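Side-chain contacts in THUMP domain-containing protein (Pyrococcus horikoshii, PDB 1VBK), which probably binds RNA and ATP as a THUMP-domain protein related to the thiamine-biosynthesis protein ThiI, its precise role not being established: residues A[6-11]-A[17-22]; A[33-36]-A[40-43]; A[43-48]-A[52-57]; A[60-65]-A[74-79]; A[85-90]-A[152-157]. All coordinates share one frame; numbering follows the deposited sequence.

Interaction 1: A[6-11]-A[17-22]; sequences VRYGEI and QTRSWF
An oblique aromatic pair with an arginine at its margin joins Tyr8, on the first strand of the ferredoxin-like domain, to the first turn of helix 19-36. The rings of Tyr8 and Phe22 have centroids 5.8 Å apart and planes inclined by 32°, and their closest atoms are Tyr8 CD1 and Phe22 CE1 at 3.7 Å. Phe22 reaches the strand because its CG is anti to the backbone N (chi1 177°); the two side chains, coming from opposite directions, pass alongside each other. Arg19 comes from another direction: its chain, bent at chi3, crosses the tyrosine at about a right angle and sets NH1 3.6 Å from Tyr8 CE1, near the plane of the ring and at its edge rather than over a face. The same NH1 donates to a water at 3.2 Å, which lies close to the carbonyl of Tyr8. Thr18 caps the helix through a weak bond from Trp21 N to OG1. Farther out, Glu23 OE2 receives both the hydroxyl of Tyr8 and the guanidinium of Arg19. The carboxylate thus links phenol and arginine, which is likely to fix the rotation of both groups while the phenylalanine supplies the apolar side.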
# COMPACT_ATOMS: atom_id res chain seq x y z
N VAL A 6 -15.80 -10.76 23.21
CA VAL A 6 -14.66 -9.95 22.80
C VAL A 6 -15.17 -8.53 22.58
O VAL A 6 -16.06 -8.30 21.76
CB VAL A 6 -14.04 -10.49 21.50
CG1 VAL A 6 -12.91 -9.56 21.04
CG2 VAL A 6 -13.52 -11.90 21.74
N ARG A 7 -14.62 -7.58 23.34
CA ARG A 7 -15.03 -6.18 23.24
C ARG A 7 -13.95 -5.36 22.56
O ARG A 7 -12.76 -5.59 22.77
CB ARG A 7 -15.33 -5.61 24.63
CG ARG A 7 -16.25 -6.50 25.45
CD ARG A 7 -16.67 -5.86 26.77
NE ARG A 7 -17.46 -6.80 27.56
CZ ARG A 7 -16.95 -7.77 28.31
NH1 ARG A 7 -15.63 -7.93 28.39
NH2 ARG A 7 -17.75 -8.61 28.95
N TYR A 8 -14.37 -4.39 21.76
CA TYR A 8 -13.43 -3.55 21.02
C TYR A 8 -13.99 -2.16 20.79
O TYR A 8 -15.14 -1.87 21.12
CB TYR A 8 -13.11 -4.21 19.68
CG TYR A 8 -14.35 -4.63 18.93
CD1 TYR A 8 -15.03 -3.74 18.11
CD2 TYR A 8 -14.87 -5.92 19.08
CE1 TYR A 8 -16.21 -4.11 17.45
CE2 TYR A 8 -16.04 -6.31 18.43
CZ TYR A 8 -16.71 -5.40 17.62
OH TYR A 8 -17.88 -5.76 17.00
N GLY A 9 -13.17 -1.30 20.21
CA GLY A 9 -13.59 0.06 19.95
C GLY A 9 -13.50 0.90 21.20
O GLY A 9 -13.87 0.45 22.29
N GLU A 10 -12.98 2.11 21.07
CA GLU A 10 -12.84 3.00 22.21
C GLU A 10 -12.92 4.46 21.79
O GLU A 10 -12.35 4.86 20.77
CB GLU A 10 -11.53 2.71 22.95
CG GLU A 10 -10.30 2.68 22.06
CD GLU A 10 -9.11 2.02 22.75
OE1 GLU A 10 -8.78 2.44 23.89
OE2 GLU A 10 -8.51 1.10 22.17
N ILE A 11 -13.65 5.26 22.57
CA ILE A 11 -13.82 6.67 22.28
C ILE A 11 -12.47 7.35 22.05
O ILE A 11 -11.49 7.03 22.71
CB ILE A 11 -14.55 7.40 23.43
CG1 ILE A 11 -15.87 6.68 23.74
CG2 ILE A 11 -14.81 8.85 23.05
CD1 ILE A 11 -16.82 6.58 22.56
N GLN A 17 -10.48 2.38 8.77
CA GLN A 17 -11.50 1.45 8.28
C GLN A 17 -12.89 1.72 8.83
O GLN A 17 -13.04 2.34 9.88
CB GLN A 17 -11.11 0.00 8.62
CG GLN A 17 -10.03 -0.60 7.74
CD GLN A 17 -10.47 -0.75 6.30
OE1 GLN A 17 -11.63 -0.52 5.97
NE2 GLN A 17 -9.55 -1.15 5.43
N THR A 18 -13.91 1.27 8.11
CA THR A 18 -15.28 1.44 8.57
C THR A 18 -15.45 0.40 9.66
O THR A 18 -14.64 -0.53 9.75
CB THR A 18 -16.30 1.16 7.45
OG1 THR A 18 -16.18 -0.21 7.03
CG2 THR A 18 -16.07 2.07 6.27
N ARG A 19 -16.48 0.54 10.49
CA ARG A 19 -16.71 -0.43 11.55
C ARG A 19 -16.81 -1.85 11.00
O ARG A 19 -16.24 -2.79 11.56
CB ARG A 19 -18.00 -0.09 12.31
CG ARG A 19 -18.54 -1.23 13.15
CD ARG A 19 -19.85 -0.87 13.86
NE ARG A 19 -19.63 -0.02 15.02
CZ ARG A 19 -19.01 -0.40 16.13
NH1 ARG A 19 -18.52 -1.63 16.24
NH2 ARG A 19 -18.87 0.45 17.14
N SER A 20 -17.54 -2.01 9.90
CA SER A 20 -17.73 -3.33 9.30
C SER A 20 -16.43 -4.03 8.90
O SER A 20 -16.27 -5.22 9.16
CB SER A 20 -18.64 -3.23 8.07
OG SER A 20 -19.95 -2.84 8.46
N TRP A 21 -15.51 -3.30 8.27
CA TRP A 21 -14.24 -3.92 7.88
C TRP A 21 -13.37 -4.15 9.11
O TRP A 21 -12.63 -5.13 9.18
CB TRP A 21 -13.52 -3.05 6.85
CG TRP A 21 -14.09 -3.26 5.48
CD1 TRP A 21 -14.81 -2.37 4.74
CD2 TRP A 21 -14.06 -4.48 4.73
NE1 TRP A 21 -15.24 -2.96 3.57
CE2 TRP A 21 -14.79 -4.25 3.54
CE3 TRP A 21 -13.49 -5.74 4.94
CZ2 TRP A 21 -14.97 -5.24 2.57
CZ3 TRP A 21 -13.67 -6.73 3.98
CH2 TRP A 21 -14.41 -6.47 2.81
N PHE A 22 -13.46 -3.24 10.07
CA PHE A 22 -12.70 -3.37 11.31
C PHE A 22 -13.06 -4.71 11.95
O PHE A 22 -12.19 -5.48 12.34
CB PHE A 22 -13.05 -2.20 12.25
CG PHE A 22 -12.37 -2.27 13.60
CD1 PHE A 22 -12.76 -3.21 14.55
CD2 PHE A 22 -11.35 -1.37 13.92
CE1 PHE A 22 -12.14 -3.26 15.80
CE2 PHE A 22 -10.74 -1.42 15.17
CZ PHE A 22 -11.13 -2.36 16.11
O HOH W 1 -17.84 -1.95 19.39

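Interaction 2: A[33-36]-A[40-43]; sequences ALVT and PYKE
Tyr41 offers one side of its ring to two residues of the last turn of helix 19-36. Leu34 CD1 approaches CD2 of the tyrosine to 3.9 Å from an oblique direction, and Leu34 CB stands only slightly farther from the same ring carbon, at 4.0 Å. Val35 comes in at the ring edge, near its plane, with its CG2 4.1 Å from Tyr41 CE2. Which methyl of the valine is used follows from its torsion: CG1 is anti to the backbone N (chi1 174°), leaving CG2 anti to the carbonyl carbon and turned to the phenol. No hydrogen bond crosses between residues 33-36 and 40-43, so the pairing is apolar throughout. It spans the tight connection from the first helix to the second strand of the ferredoxin-like domain, where a classic beta bulge sets Lys42 and Glu43 together opposite the single residue Lys54. With a serine in place of Tyr41, Leu34 and Val35 would probably lose the ring they pack on, and a gap would open between the helix end and the bulged strand. Behind the first shell, Val53 of strand 50-54 touches both Leu34 and Tyr41, and Ala61 of helix 58-65 packs on Leu34. The loop is further positioned by Pro40, whose carbonyl oxygen is hydrogen-bonded to Thr55 OG1.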
# COMPACT_ATOMS: atom_id res chain seq x y z
N ALA A 33 -5.66 -16.96 15.18
CA ALA A 33 -5.06 -17.20 16.49
C ALA A 33 -5.51 -18.52 17.11
O ALA A 33 -4.69 -19.31 17.57
CB ALA A 33 -5.37 -16.06 17.43
N LEU A 34 -6.82 -18.75 17.13
CA LEU A 34 -7.36 -19.98 17.71
C LEU A 34 -6.94 -21.22 16.93
O LEU A 34 -6.59 -22.25 17.52
CB LEU A 34 -8.89 -19.89 17.78
CG LEU A 34 -9.43 -18.79 18.72
CD1 LEU A 34 -10.95 -18.74 18.66
CD2 LEU A 34 -8.97 -19.06 20.14
N VAL A 35 -6.96 -21.13 15.60
CA VAL A 35 -6.56 -22.26 14.77
C VAL A 35 -5.08 -22.57 14.97
O VAL A 35 -4.69 -23.72 15.13
CB VAL A 35 -6.85 -21.98 13.27
CG1 VAL A 35 -6.30 -23.11 12.41
CG2 VAL A 35 -8.35 -21.85 13.06
N THR A 36 -4.25 -21.53 14.98
CA THR A 36 -2.82 -21.69 15.17
C THR A 36 -2.51 -22.36 16.52
O THR A 36 -1.64 -23.23 16.60
CB THR A 36 -2.08 -20.33 15.11
OG1 THR A 36 -2.28 -19.75 13.81
CG2 THR A 36 -0.60 -20.51 15.35
N PRO A 40 -10.24 -25.28 20.02
CA PRO A 40 -11.52 -25.59 19.37
C PRO A 40 -12.55 -24.49 19.59
O PRO A 40 -12.54 -23.83 20.62
CB PRO A 40 -11.95 -26.90 20.05
CG PRO A 40 -10.67 -27.46 20.61
CD PRO A 40 -9.97 -26.23 21.11
N TYR A 41 -13.42 -24.29 18.60
CA TYR A 41 -14.48 -23.29 18.68
C TYR A 41 -15.53 -23.66 17.64
O TYR A 41 -15.21 -24.22 16.59
CB TYR A 41 -13.92 -21.88 18.42
CG TYR A 41 -13.52 -21.61 16.99
CD1 TYR A 41 -14.45 -21.15 16.06
CD2 TYR A 41 -12.21 -21.82 16.57
CE1 TYR A 41 -14.08 -20.89 14.75
CE2 TYR A 41 -11.83 -21.57 15.26
CZ TYR A 41 -12.77 -21.10 14.36
OH TYR A 41 -12.40 -20.85 13.06
N LYS A 42 -16.78 -23.35 17.94
CA LYS A 42 -17.90 -23.66 17.05
C LYS A 42 -18.20 -22.55 16.06
O LYS A 42 -18.41 -22.81 14.87
CB LYS A 42 -19.16 -23.94 17.88
CG LYS A 42 -19.04 -25.07 18.88
CD LYS A 42 -20.23 -25.05 19.84
CE LYS A 42 -20.21 -26.23 20.80
NZ LYS A 42 -20.43 -27.52 20.10
N GLU A 43 -18.25 -21.31 16.55
CA GLU A 43 -18.54 -20.16 15.70
C GLU A 43 -17.88 -18.89 16.20
O GLU A 43 -17.52 -18.77 17.37
CB GLU A 43 -20.04 -19.85 15.68
CG GLU A 43 -20.98 -20.92 15.24
CD GLU A 43 -22.40 -20.40 15.24
OE1 GLU A 43 -22.71 -19.50 14.43
OE2 GLU A 43 -23.21 -20.88 16.07

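Interaction 3: A[43-48]-A[52-57]; sequences EIFSRH and IVKTNS
The ring of Phe45 is swung over the neighbouring strand by a first torsion that places CG between the backbone N and the carbonyl carbon (chi1 63°), and Ile52 meets one of its faces. Ile52 CB sits 4.0 Å from the ring centroid and 28° off its normal, a CH-pi contact. At the ring's edge, near its plane, Lys54 passes obliquely with CE 4.0 Å from Phe45 CE2. Beyond the phenylalanine, Lys54 and Glu43 run together, extended, and end in a salt bridge of 3.1 Å between Lys54 NZ and Glu43 OE2. The ammonium meets that oxygen from above the carboxylate plane, 38° out of it. On the face away from Ile52, Arg47 NH1 stands 3.4 Å above the plane of the Phe45 ring, nearer its rim than its centre, and shares with Lys54 NZ a water to which the lysine bond is weak. Strands 43-47 and 50-54 form the beta hairpin of the ferredoxin-like sheet, with the antiparallel hydrogen-bonded pairs Phe45-Ile52 and Glu43-Lys54 on either side of the non-hydrogen-bonded pair Ile44-Val53. In the first of these, Ile52 N donates to Phe45 O at 2.8 Å, nearly straight. Ile44 and Val53 turn to the other face, their CG1 atoms 4.3 Å apart, where helix 19-36 covers them through Met27 and Leu34. Strand 3-8 flanks strand 50-54 on its second side and bonds to Val53.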
# COMPACT_ATOMS: atom_id res chain seq x y z
N GLU A 43 -18.25 -21.31 16.55
CA GLU A 43 -18.54 -20.16 15.70
C GLU A 43 -17.88 -18.89 16.20
O GLU A 43 -17.52 -18.77 17.37
CB GLU A 43 -20.04 -19.85 15.68
CG GLU A 43 -20.98 -20.92 15.24
CD GLU A 43 -22.40 -20.40 15.24
OE1 GLU A 43 -22.71 -19.50 14.43
OE2 GLU A 43 -23.21 -20.88 16.07
N ILE A 44 -17.74 -17.94 15.29
CA ILE A 44 -17.19 -16.61 15.58
C ILE A 44 -18.08 -15.66 14.79
O ILE A 44 -18.24 -15.82 13.58
CB ILE A 44 -15.74 -16.44 15.09
CG1 ILE A 44 -14.81 -17.41 15.83
CG2 ILE A 44 -15.28 -14.99 15.33
CD1 ILE A 44 -13.40 -17.45 15.26
N PHE A 45 -18.67 -14.68 15.46
CA PHE A 45 -19.51 -13.71 14.77
C PHE A 45 -19.52 -12.38 15.50
O PHE A 45 -19.19 -12.31 16.69
CB PHE A 45 -20.95 -14.25 14.59
CG PHE A 45 -21.69 -14.51 15.88
CD1 PHE A 45 -22.18 -13.45 16.64
CD2 PHE A 45 -21.93 -15.81 16.31
CE1 PHE A 45 -22.90 -13.69 17.82
CE2 PHE A 45 -22.65 -16.06 17.47
CZ PHE A 45 -23.14 -15.00 18.23
N SER A 46 -19.89 -11.33 14.78
CA SER A 46 -19.95 -9.98 15.32
C SER A 46 -21.38 -9.46 15.29
O SER A 46 -22.00 -9.41 14.22
CB SER A 46 -19.06 -9.05 14.47
OG SER A 46 -19.08 -7.71 14.96
N ARG A 47 -21.90 -9.07 16.45
CA ARG A 47 -23.25 -8.53 16.51
C ARG A 47 -23.37 -7.43 17.55
O ARG A 47 -22.89 -7.57 18.67
CB ARG A 47 -24.26 -9.65 16.78
CG ARG A 47 -24.48 -10.55 15.56
CD ARG A 47 -25.24 -11.81 15.90
NE ARG A 47 -25.02 -12.83 14.89
CZ ARG A 47 -25.32 -14.12 15.05
NH1 ARG A 47 -25.86 -14.54 16.19
NH2 ARG A 47 -25.05 -14.99 14.08
N HIS A 48 -23.97 -6.33 17.13
CA HIS A 48 -24.18 -5.17 17.99
C HIS A 48 -22.95 -4.67 18.73
O HIS A 48 -23.00 -4.39 19.93
CB HIS A 48 -25.32 -5.47 18.97
CG HIS A 48 -26.64 -5.69 18.30
ND1 HIS A 48 -27.33 -4.67 17.67
CD2 HIS A 48 -27.35 -6.82 18.08
CE1 HIS A 48 -28.41 -5.16 17.10
NE2 HIS A 48 -28.45 -6.46 17.33
N ILE A 52 -18.59 -12.55 19.46
CA ILE A 52 -18.84 -13.69 20.31
C ILE A 52 -18.16 -14.90 19.70
O ILE A 52 -18.31 -15.17 18.50
CB ILE A 52 -20.36 -14.00 20.43
CG1 ILE A 52 -21.10 -12.82 21.08
CG2 ILE A 52 -20.57 -15.29 21.24
CD1 ILE A 52 -20.72 -12.55 22.53
N VAL A 53 -17.39 -15.61 20.51
CA VAL A 53 -16.72 -16.83 20.07
C VAL A 53 -17.41 -17.97 20.80
O VAL A 53 -17.28 -18.09 22.02
CB VAL A 53 -15.22 -16.84 20.46
CG1 VAL A 53 -14.59 -18.16 20.02
CG2 VAL A 53 -14.50 -15.68 19.84
N LYS A 54 -18.18 -18.79 20.09
CA LYS A 54 -18.84 -19.92 20.73
C LYS A 54 -17.80 -21.03 20.81
O LYS A 54 -17.31 -21.49 19.77
CB LYS A 54 -20.05 -20.40 19.93
CG LYS A 54 -21.31 -19.56 20.10
CD LYS A 54 -22.45 -20.16 19.27
CE LYS A 54 -23.75 -19.40 19.45
NZ LYS A 54 -24.80 -19.90 18.51
N THR A 55 -17.47 -21.46 22.02
CA THR A 55 -16.48 -22.51 22.23
C THR A 55 -16.59 -23.19 23.60
O THR A 55 -16.96 -22.55 24.59
CB THR A 55 -15.05 -21.96 22.11
OG1 THR A 55 -14.11 -22.97 22.49
CG2 THR A 55 -14.87 -20.74 23.03
N ASN A 56 -16.26 -24.47 23.65
CA ASN A 56 -16.30 -25.21 24.90
C ASN A 56 -14.96 -25.13 25.63
O ASN A 56 -14.77 -25.77 26.65
CB ASN A 56 -16.70 -26.67 24.67
CG ASN A 56 -18.16 -26.83 24.27
OD1 ASN A 56 -19.04 -26.21 24.86
ND2 ASN A 56 -18.41 -27.65 23.26
N SER A 57 -14.04 -24.34 25.07
CA SER A 57 -12.73 -24.11 25.68
C SER A 57 -12.56 -22.59 25.81
O SER A 57 -11.58 -22.02 25.34
CB SER A 57 -11.61 -24.66 24.77
OG SER A 57 -11.76 -26.06 24.56
O HOH W 2 -26.12 -17.50 16.52

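Interaction 4: A[60-65]-A[74-79]; sequences EAANVL and ISPAME
Leu65, which packs on Ile74, donates its backbone N to Ala61 O at 2.9 Å; the same oxygen takes a weak bond from Val64 N, so two amides converge on one carbonyl. That polar grip stays within the helix. Between residues 60-65 and 74-79 no hydrogen bond is made, and all the touching side chains are buried and apolar. Ile74 works with two branches. Its CG2, anti to the backbone N, meets Ala62 CB at 3.7 Å, while CG1 on the other side of CB (chi1 -53°) carries CD1 on to Leu65, where it comes 3.6 Å from CB and 3.4 Å from the carbonyl carbon. Ala62 CB is touched from two directions, for Pro76 brings the CG corner of its ring to within 3.8 Å of it. The small side chain of Ala62 is consistent with the close approach of the helix, its axis 8.3 Å from that of the strand and almost antiparallel to it at 169°. A serine replacing Ile74 would probably leave Leu65 without its methyl neighbour, open a gap beneath the helix and put a hydroxyl into an apolar layer. Here the second helix of the ferredoxin-like domain lies on the strand that follows it, 71-81, and strand 3-8 shares the layer, with Val4 touching Ala61 and Ile74 and Val6 touching Leu65. On the opposite side of the strand, Ser75 OG is hydrogen-bonded to Arg7 and to the carbonyl of Glu166. Farther along the strand, Met78 packs against helix 84-102.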
# COMPACT_ATOMS: atom_id res chain seq x y z
N GLU A 60 -9.29 -21.20 27.62
CA GLU A 60 -8.13 -21.35 26.74
C GLU A 60 -8.17 -20.34 25.60
O GLU A 60 -7.15 -19.78 25.22
CB GLU A 60 -8.08 -22.76 26.16
CG GLU A 60 -6.75 -23.11 25.52
CD GLU A 60 -6.71 -24.53 25.01
OE1 GLU A 60 -7.27 -25.42 25.68
OE2 GLU A 60 -6.10 -24.76 23.94
N ALA A 61 -9.35 -20.13 25.04
CA ALA A 61 -9.51 -19.18 23.94
C ALA A 61 -9.19 -17.77 24.44
O ALA A 61 -8.46 -17.02 23.80
CB ALA A 61 -10.94 -19.23 23.40
N ALA A 62 -9.75 -17.41 25.59
CA ALA A 62 -9.53 -16.09 26.16
C ALA A 62 -8.05 -15.78 26.36
O ALA A 62 -7.59 -14.68 26.08
CB ALA A 62 -10.29 -15.96 27.48
N ASN A 63 -7.30 -16.77 26.85
CA ASN A 63 -5.87 -16.57 27.09
C ASN A 63 -5.07 -16.34 25.81
O ASN A 63 -4.05 -15.67 25.83
CB ASN A 63 -5.30 -17.76 27.87
CG ASN A 63 -5.67 -17.71 29.34
OD1 ASN A 63 -5.40 -18.65 30.09
ND2 ASN A 63 -6.28 -16.61 29.77
N VAL A 64 -5.54 -16.90 24.70
CA VAL A 64 -4.87 -16.72 23.41
C VAL A 64 -5.25 -15.34 22.86
O VAL A 64 -4.39 -14.58 22.42
CB VAL A 64 -5.32 -17.77 22.37
CG1 VAL A 64 -4.87 -17.36 20.98
CG2 VAL A 64 -4.76 -19.14 22.74
N LEU A 65 -6.54 -15.02 22.91
CA LEU A 65 -7.04 -13.76 22.39
C LEU A 65 -6.45 -12.52 23.05
O LEU A 65 -6.54 -11.42 22.49
CB LEU A 65 -8.57 -13.74 22.46
CG LEU A 65 -9.20 -14.84 21.59
CD1 LEU A 65 -10.70 -14.64 21.49
CD2 LEU A 65 -8.57 -14.82 20.19
N ILE A 74 -11.68 -9.12 27.20
CA ILE A 74 -12.17 -10.46 26.91
C ILE A 74 -12.86 -11.07 28.13
O ILE A 74 -12.33 -11.01 29.24
CB ILE A 74 -10.97 -11.36 26.52
CG1 ILE A 74 -10.19 -10.69 25.39
CG2 ILE A 74 -11.45 -12.74 26.11
CD1 ILE A 74 -8.84 -11.31 25.14
N SER A 75 -14.02 -11.68 27.93
CA SER A 75 -14.75 -12.31 29.03
C SER A 75 -15.30 -13.71 28.75
O SER A 75 -16.24 -13.86 27.97
CB SER A 75 -15.93 -11.45 29.49
OG SER A 75 -15.53 -10.27 30.17
N PRO A 76 -14.71 -14.74 29.36
CA PRO A 76 -15.23 -16.10 29.14
C PRO A 76 -16.62 -15.96 29.77
O PRO A 76 -16.75 -15.28 30.79
CB PRO A 76 -14.32 -16.97 30.00
CG PRO A 76 -13.04 -16.20 30.04
CD PRO A 76 -13.50 -14.77 30.20
N ALA A 77 -17.64 -16.58 29.20
CA ALA A 77 -18.97 -16.42 29.78
C ALA A 77 -19.92 -17.57 29.50
O ALA A 77 -19.66 -18.42 28.65
CB ALA A 77 -19.59 -15.12 29.29
N MET A 78 -21.03 -17.58 30.24
CA MET A 78 -22.08 -18.58 30.06
C MET A 78 -23.23 -17.90 29.34
O MET A 78 -23.70 -16.85 29.77
CB MET A 78 -22.58 -19.10 31.41
CG MET A 78 -21.61 -19.98 32.16
SD MET A 78 -22.34 -20.60 33.69
CE MET A 78 -22.97 -22.20 33.17
N GLU A 79 -23.66 -18.50 28.24
CA GLU A 79 -24.78 -17.97 27.47
C GLU A 79 -26.05 -18.72 27.86
O GLU A 79 -26.05 -19.95 27.90
CB GLU A 79 -24.54 -18.15 25.97
CG GLU A 79 -25.72 -17.75 25.10
CD GLU A 79 -25.62 -18.31 23.70
OE1 GLU A 79 -24.59 -18.07 23.04
OE2 GLU A 79 -26.58 -18.98 23.25

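Interaction 5: A[85-90]-A[152-157]; sequences EKINRT and IGIEIM
The contact across these segments is wholly apolar and rests on one helix residue, Ile87, which sends a separate branch to each of two strand isoleucines. Its CG2 meets Ile154 CD1 at 3.8 Å, and its CD1 meets Ile156 CD1 at 4.0 Å, an approach of two chain ends. The division follows from the first torsion of Ile87 (chi1 -71°), which sets CG2 anti to the backbone N and sends CG1, with CD1 beyond it, along the other side. Against Ile156 the side chain crosses at about a right angle; against Ile154 the crossing is shallower. Ile154 and Ile156 can both take part because alternate residues of a strand share a face, with Glu155 turned to the other.

Within residues 85-90, Lys86 O accepts both from Thr90 N, at 3.0 Å, and from Thr90 OG1, at 2.9 Å. The hydroxyl is thus bonded to the preceding turn of its own helix. The two donors reach the oxygen from opposite faces of the carbonyl plane.

Charge pairing belongs to the opposite face of the strand, where the buried carboxylate of Glu155 forms salt bridges with Arg7 and Arg50; these are likely to offset its charge.

Helix 84-102 and strand 150-157 are both parts of the THUMP domain, which probably serves in RNA binding. Helix 124-138 packs beside the same isoleucines through Val131 and Ile127, Phe120 from a loop touches Ile87 and Ile156, and the strand itself runs between strands 108-115 and 160-164.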
# COMPACT_ATOMS: atom_id res chain seq x y z
N GLU A 85 -35.31 -15.50 35.69
CA GLU A 85 -35.05 -16.75 36.41
C GLU A 85 -33.69 -17.36 36.03
O GLU A 85 -32.90 -17.71 36.90
CB GLU A 85 -36.16 -17.76 36.11
CG GLU A 85 -35.88 -19.16 36.66
CD GLU A 85 -36.90 -20.18 36.19
OE1 GLU A 85 -37.08 -20.33 34.96
OE2 GLU A 85 -37.52 -20.85 37.05
N LYS A 86 -33.44 -17.48 34.73
CA LYS A 86 -32.19 -18.06 34.26
C LYS A 86 -30.99 -17.16 34.55
O LYS A 86 -29.91 -17.65 34.89
CB LYS A 86 -32.28 -18.36 32.76
CG LYS A 86 -33.34 -19.42 32.43
CD LYS A 86 -33.24 -19.87 30.99
CE LYS A 86 -34.14 -21.07 30.73
NZ LYS A 86 -33.83 -21.68 29.41
N ILE A 87 -31.18 -15.86 34.41
CA ILE A 87 -30.10 -14.91 34.68
C ILE A 87 -29.73 -14.99 36.17
O ILE A 87 -28.55 -15.01 36.52
CB ILE A 87 -30.52 -13.46 34.32
CG1 ILE A 87 -30.60 -13.31 32.80
CG2 ILE A 87 -29.53 -12.46 34.90
CD1 ILE A 87 -31.17 -11.96 32.34
N ASN A 88 -30.73 -15.04 37.05
CA ASN A 88 -30.46 -15.14 38.49
C ASN A 88 -29.72 -16.41 38.88
O ASN A 88 -28.73 -16.36 39.60
CB ASN A 88 -31.75 -15.06 39.31
CG ASN A 88 -32.18 -13.63 39.59
OD1 ASN A 88 -31.36 -12.72 39.59
ND2 ASN A 88 -33.47 -13.44 39.85
N ARG A 89 -30.20 -17.56 38.41
CA ARG A 89 -29.54 -18.79 38.79
C ARG A 89 -28.14 -18.93 38.20
O ARG A 89 -27.24 -19.44 38.87
CB ARG A 89 -30.40 -20.02 38.47
CG ARG A 89 -30.41 -20.50 37.03
CD ARG A 89 -30.75 -22.00 37.00
NE ARG A 89 -30.93 -22.52 35.65
CZ ARG A 89 -32.10 -22.56 35.01
NH1 ARG A 89 -33.20 -22.11 35.60
NH2 ARG A 89 -32.17 -23.06 33.78
N THR A 90 -27.93 -18.47 36.97
CA THR A 90 -26.60 -18.56 36.39
C THR A 90 -25.66 -17.59 37.09
O THR A 90 -24.50 -17.90 37.34
CB THR A 90 -26.60 -18.24 34.88
OG1 THR A 90 -27.54 -19.10 34.21
CG2 THR A 90 -25.21 -18.48 34.29
N ILE A 152 -20.11 -9.49 38.92
CA ILE A 152 -20.98 -10.33 38.10
C ILE A 152 -21.37 -9.45 36.92
O ILE A 152 -22.09 -8.46 37.09
CB ILE A 152 -22.27 -10.74 38.86
CG1 ILE A 152 -21.91 -11.61 40.07
CG2 ILE A 152 -23.21 -11.49 37.93
CD1 ILE A 152 -21.27 -12.94 39.73
N GLY A 153 -20.90 -9.81 35.73
CA GLY A 153 -21.22 -9.04 34.54
C GLY A 153 -22.33 -9.71 33.77
O GLY A 153 -22.37 -10.94 33.67
N ILE A 154 -23.23 -8.91 33.21
CA ILE A 154 -24.36 -9.45 32.45
C ILE A 154 -24.61 -8.62 31.20
O ILE A 154 -24.87 -7.43 31.28
CB ILE A 154 -25.65 -9.45 33.31
CG1 ILE A 154 -25.42 -10.23 34.61
CG2 ILE A 154 -26.81 -10.04 32.51
CD1 ILE A 154 -26.59 -10.16 35.59
N GLU A 155 -24.53 -9.27 30.04
CA GLU A 155 -24.78 -8.58 28.79
C GLU A 155 -25.94 -9.29 28.10
O GLU A 155 -25.92 -10.51 27.92
CB GLU A 155 -23.53 -8.61 27.90
CG GLU A 155 -22.39 -7.74 28.45
CD GLU A 155 -21.21 -7.62 27.51
OE1 GLU A 155 -21.41 -7.78 26.29
OE2 GLU A 155 -20.10 -7.35 27.99
N ILE A 156 -26.97 -8.53 27.75
CA ILE A 156 -28.14 -9.10 27.10
C ILE A 156 -28.20 -8.64 25.65
O ILE A 156 -28.12 -7.45 25.36
CB ILE A 156 -29.44 -8.70 27.83
CG1 ILE A 156 -29.30 -9.04 29.32
CG2 ILE A 156 -30.63 -9.44 27.22
CD1 ILE A 156 -30.51 -8.67 30.14
N MET A 157 -28.34 -9.60 24.75
CA MET A 157 -28.36 -9.28 23.33
C MET A 157 -29.22 -10.28 22.57
O MET A 157 -28.98 -11.48 22.63
CB MET A 157 -26.92 -9.30 22.81
CG MET A 157 -26.74 -9.07 21.33
SD MET A 157 -24.98 -8.81 20.96
CE MET A 157 -24.33 -10.47 21.15

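How the interactions relate
From the N terminus, interaction 1 closes the short loop from strand 3-8 into helix 19-36, and interaction 2 closes the turn leaving that helix. Interaction 3 begins on Glu43, where interaction 2 ends, and closes the hairpin; interaction 4 closes the link from helix 58-65 to strand 71-81. These four follow in series, without crossing, through the beta-alpha-beta-beta-alpha-beta order of a ferredoxin-like domain. Interaction 5 spans 61 intervening residues within the THUMP region. The two regions share one mixed sheet: Arg7 NE pairs with Glu155 OE2, Met157 packs against the hairpin of interaction 3, and Met78 of interaction 4 touches Thr90.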